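Long-range contact in amidohydrolase (Brucella melitensis biovar Abortus, PDB 4F0L), which probably acts as a metal-dependent deaminase of the amidohydrolase family, related to formimidoylglutamate deiminases, and binds an iron ion: residues B[51-63]-B[387-400]. Numbering follows the deposited sequence.
Sequences DERQSVVVAGMAN and LKKGASADFVSLDV
Ser397 OG donates to Gln54 OE1, 2.8 Å away, so strand 395-399 is bonded to strand 52-54 on the far side of the corner at Ser55. The serine donates from above the amide plane, 52° out of it and off the lone-pair directions. Ser397 OG sits between its backbone N and carbonyl carbon (chi1 71°) and the Gln54 chain is bent at chi2, which together bring OG and OE1 together. The same OG also bonds Asp425 N, while Gln54 NE2 donates to Asp425 OD2; bonds at both OE1 and NE2 probably hold the amide in this rotation.

Beyond the corner, strands 56-59 and 395-399 pair antiparallel, at 145°. Val58 and Val396 form the hydrogen-bonded pair, with Val58 N to Val396 O and Val396 N to Val58 O both at 2.9 Å. Leu398 N to Val56 O extends the pairing at 3.0 Å, and a water bridges Val56 N to Leu398 O. At the other end, the Gly60 N bond to Asp394 O is weak, at 3.3 Å.

Apolar branches occupy both faces. Val57 CG1 lies 4.0 Å from Phe395 CD1, beside Leu387, whereas Val58 CG1 nears Leu398 CD1 on the face carrying Val396. Val56 CG2 crosses Val400 CG1 at 3.8 Å, roughly perpendicular. Paired backbone polar groups flanked by mostly apolar side chains thus join N- and C-terminal parts of the small beta domain beside the amidohydrolase TIM barrel, whence strand 56-66 continues to metal ligand His65.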
# COMPACT_ATOMS: atom_id res chain seq x y z
N ASP B 51 -29.03 17.13 15.52
CA ASP B 51 -27.86 16.24 15.47
C ASP B 51 -27.21 16.31 14.10
O ASP B 51 -27.89 16.38 13.11
CB ASP B 51 -28.25 14.80 15.71
CG ASP B 51 -28.75 14.55 17.12
OD1 ASP B 51 -28.87 15.51 17.90
OD2 ASP B 51 -29.01 13.37 17.44
N GLU B 52 -25.89 16.33 14.06
CA GLU B 52 -25.18 16.17 12.81
C GLU B 52 -25.10 14.69 12.46
O GLU B 52 -24.67 13.87 13.26
CB GLU B 52 -23.78 16.73 12.93
CG GLU B 52 -23.03 16.69 11.63
CD GLU B 52 -21.61 17.18 11.81
OE1 GLU B 52 -21.36 17.91 12.79
OE2 GLU B 52 -20.75 16.81 11.02
N ARG B 53 -25.54 14.35 11.25
CA ARG B 53 -25.71 12.96 10.86
C ARG B 53 -24.49 12.39 10.15
O ARG B 53 -23.97 13.00 9.23
CB ARG B 53 -26.91 12.84 9.90
CG ARG B 53 -28.16 13.45 10.48
CD ARG B 53 -29.01 12.38 11.08
NE ARG B 53 -29.85 11.77 10.05
CZ ARG B 53 -31.11 12.11 9.83
NH1 ARG B 53 -31.71 13.06 10.56
NH2 ARG B 53 -31.78 11.50 8.85
N GLN B 54 -24.04 11.22 10.58
CA GLN B 54 -22.93 10.54 9.92
C GLN B 54 -23.33 9.06 9.69
O GLN B 54 -24.18 8.51 10.40
CB GLN B 54 -21.66 10.67 10.78
CG GLN B 54 -21.19 12.10 11.00
CD GLN B 54 -20.51 12.70 9.76
OE1 GLN B 54 -19.96 11.98 8.94
NE2 GLN B 54 -20.53 14.02 9.65
N SER B 55 -22.73 8.44 8.69
CA SER B 55 -23.01 7.05 8.37
C SER B 55 -22.23 6.09 9.24
O SER B 55 -22.84 5.19 9.81
CB SER B 55 -22.71 6.76 6.89
OG SER B 55 -23.54 7.60 6.09
N VAL B 56 -20.91 6.26 9.32
CA VAL B 56 -20.05 5.31 10.01
C VAL B 56 -18.97 6.07 10.77
O VAL B 56 -18.22 6.82 10.18
CB VAL B 56 -19.38 4.33 9.06
CG1 VAL B 56 -18.40 3.44 9.82
CG2 VAL B 56 -20.43 3.48 8.33
N VAL B 57 -18.93 5.87 12.09
CA VAL B 57 -18.01 6.61 13.00
C VAL B 57 -17.15 5.60 13.76
O VAL B 57 -17.64 4.57 14.23
CB VAL B 57 -18.76 7.52 13.98
CG1 VAL B 57 -17.81 8.07 15.05
CG2 VAL B 57 -19.44 8.66 13.21
N VAL B 58 -15.85 5.87 13.77
CA VAL B 58 -14.85 5.07 14.44
C VAL B 58 -13.96 5.97 15.26
O VAL B 58 -13.94 7.19 15.07
CB VAL B 58 -13.97 4.25 13.45
CG1 VAL B 58 -14.84 3.26 12.65
CG2 VAL B 58 -13.18 5.13 12.51
N ALA B 59 -13.21 5.37 16.18
CA ALA B 59 -12.29 6.11 17.04
C ALA B 59 -11.17 6.73 16.21
O ALA B 59 -10.81 6.20 15.18
CB ALA B 59 -11.69 5.17 18.08
N GLY B 60 -10.64 7.85 16.71
CA GLY B 60 -9.44 8.44 16.20
C GLY B 60 -8.24 7.56 16.50
O GLY B 60 -8.16 6.94 17.55
N MET B 61 -7.33 7.48 15.53
CA MET B 61 -6.15 6.64 15.65
C MET B 61 -4.97 7.47 16.11
O MET B 61 -4.67 8.54 15.54
CB MET B 61 -5.83 6.02 14.30
CG MET B 61 -4.65 5.06 14.28
SD MET B 61 -4.95 3.53 15.17
CE MET B 61 -6.14 2.85 14.01
N ALA B 62 -4.27 6.99 17.12
CA ALA B 62 -2.97 7.60 17.46
C ALA B 62 -1.95 7.21 16.44
O ALA B 62 -1.86 6.04 15.99
CB ALA B 62 -2.50 7.21 18.87
N ASN B 63 -1.11 8.18 16.07
CA ASN B 63 0.04 7.91 15.24
C ASN B 63 1.21 7.93 16.19
O ASN B 63 1.74 8.97 16.50
CB ASN B 63 0.16 8.98 14.14
CG ASN B 63 1.12 8.57 13.03
OD1 ASN B 63 2.26 8.17 13.28
ND2 ASN B 63 0.65 8.66 11.81
N LEU B 387 -13.84 5.80 21.94
CA LEU B 387 -15.27 6.11 21.86
C LEU B 387 -15.95 5.70 23.14
O LEU B 387 -16.68 4.73 23.18
CB LEU B 387 -15.92 5.43 20.64
CG LEU B 387 -15.69 6.10 19.30
CD1 LEU B 387 -16.45 5.36 18.21
CD2 LEU B 387 -16.16 7.55 19.35
N LYS B 388 -15.66 6.44 24.20
CA LYS B 388 -16.15 6.16 25.55
C LYS B 388 -16.56 7.47 26.18
O LYS B 388 -15.96 8.53 25.92
CB LYS B 388 -15.03 5.64 26.47
CG LYS B 388 -14.20 4.45 25.98
CD LYS B 388 -12.94 4.44 26.83
CE LYS B 388 -11.91 3.48 26.38
NZ LYS B 388 -10.60 3.93 26.93
N LYS B 389 -17.51 7.38 27.10
CA LYS B 389 -17.86 8.51 27.94
C LYS B 389 -16.62 9.00 28.69
O LYS B 389 -15.83 8.19 29.18
CB LYS B 389 -19.04 8.12 28.85
CG LYS B 389 -20.25 7.59 28.05
CD LYS B 389 -21.42 6.85 28.76
CE LYS B 389 -22.68 7.74 29.05
NZ LYS B 389 -23.96 7.70 28.19
N GLY B 390 -16.42 10.32 28.72
CA GLY B 390 -15.28 10.91 29.39
C GLY B 390 -13.98 10.94 28.61
O GLY B 390 -13.03 11.55 29.06
N ALA B 391 -13.95 10.31 27.44
CA ALA B 391 -12.82 10.43 26.53
C ALA B 391 -12.82 11.77 25.82
O ALA B 391 -13.85 12.46 25.71
CB ALA B 391 -12.83 9.31 25.51
N SER B 392 -11.65 12.16 25.32
CA SER B 392 -11.59 13.31 24.39
C SER B 392 -12.50 13.01 23.21
O SER B 392 -12.59 11.84 22.80
CB SER B 392 -10.17 13.55 23.89
OG SER B 392 -10.11 14.83 23.24
N ALA B 393 -13.19 14.04 22.69
CA ALA B 393 -14.06 13.84 21.52
C ALA B 393 -13.22 13.79 20.24
O ALA B 393 -13.20 14.73 19.45
CB ALA B 393 -15.19 14.90 21.45
N ASP B 394 -12.54 12.66 20.07
CA ASP B 394 -11.64 12.40 18.96
C ASP B 394 -12.18 11.21 18.16
O ASP B 394 -12.17 10.07 18.64
CB ASP B 394 -10.24 12.02 19.47
CG ASP B 394 -9.58 13.09 20.33
OD1 ASP B 394 -10.16 14.16 20.61
OD2 ASP B 394 -8.43 12.86 20.75
N PHE B 395 -12.64 11.45 16.93
CA PHE B 395 -13.18 10.36 16.16
C PHE B 395 -13.27 10.75 14.70
O PHE B 395 -12.94 11.90 14.33
CB PHE B 395 -14.53 9.87 16.73
CG PHE B 395 -15.48 10.96 17.08
CD1 PHE B 395 -16.19 11.61 16.09
CD2 PHE B 395 -15.64 11.38 18.40
CE1 PHE B 395 -17.07 12.63 16.41
CE2 PHE B 395 -16.52 12.38 18.71
CZ PHE B 395 -17.23 13.02 17.72
N VAL B 396 -13.63 9.76 13.87
CA VAL B 396 -13.50 9.81 12.42
C VAL B 396 -14.78 9.24 11.75
O VAL B 396 -15.30 8.20 12.20
CB VAL B 396 -12.27 8.96 11.96
CG1 VAL B 396 -12.10 8.93 10.44
CG2 VAL B 396 -10.96 9.45 12.63
N SER B 397 -15.31 9.92 10.71
CA SER B 397 -16.37 9.31 9.91
C SER B 397 -15.78 8.84 8.58
O SER B 397 -14.85 9.44 8.05
CB SER B 397 -17.54 10.22 9.70
OG SER B 397 -17.23 11.29 8.81
N LEU B 398 -16.31 7.72 8.08
CA LEU B 398 -15.82 7.13 6.88
C LEU B 398 -16.80 7.36 5.74
O LEU B 398 -18.01 7.22 5.93
CB LEU B 398 -15.58 5.63 7.09
CG LEU B 398 -14.50 5.27 8.12
CD1 LEU B 398 -14.50 3.78 8.37
CD2 LEU B 398 -13.08 5.71 7.70
N ASP B 399 -16.27 7.66 4.56
CA ASP B 399 -17.09 7.75 3.35
C ASP B 399 -17.37 6.32 2.90
O ASP B 399 -16.45 5.59 2.49
CB ASP B 399 -16.34 8.53 2.27
CG ASP B 399 -17.11 8.64 0.95
OD1 ASP B 399 -17.90 7.77 0.61
OD2 ASP B 399 -16.96 9.65 0.27
N VAL B 400 -18.65 5.92 2.97
CA VAL B 400 -19.10 4.58 2.59
C VAL B 400 -20.01 4.61 1.36
O VAL B 400 -20.85 3.72 1.16
CB VAL B 400 -19.81 3.87 3.76
CG1 VAL B 400 -18.79 3.54 4.85
CG2 VAL B 400 -21.00 4.68 4.26
O HOH W 1 -19.85 8.26 7.57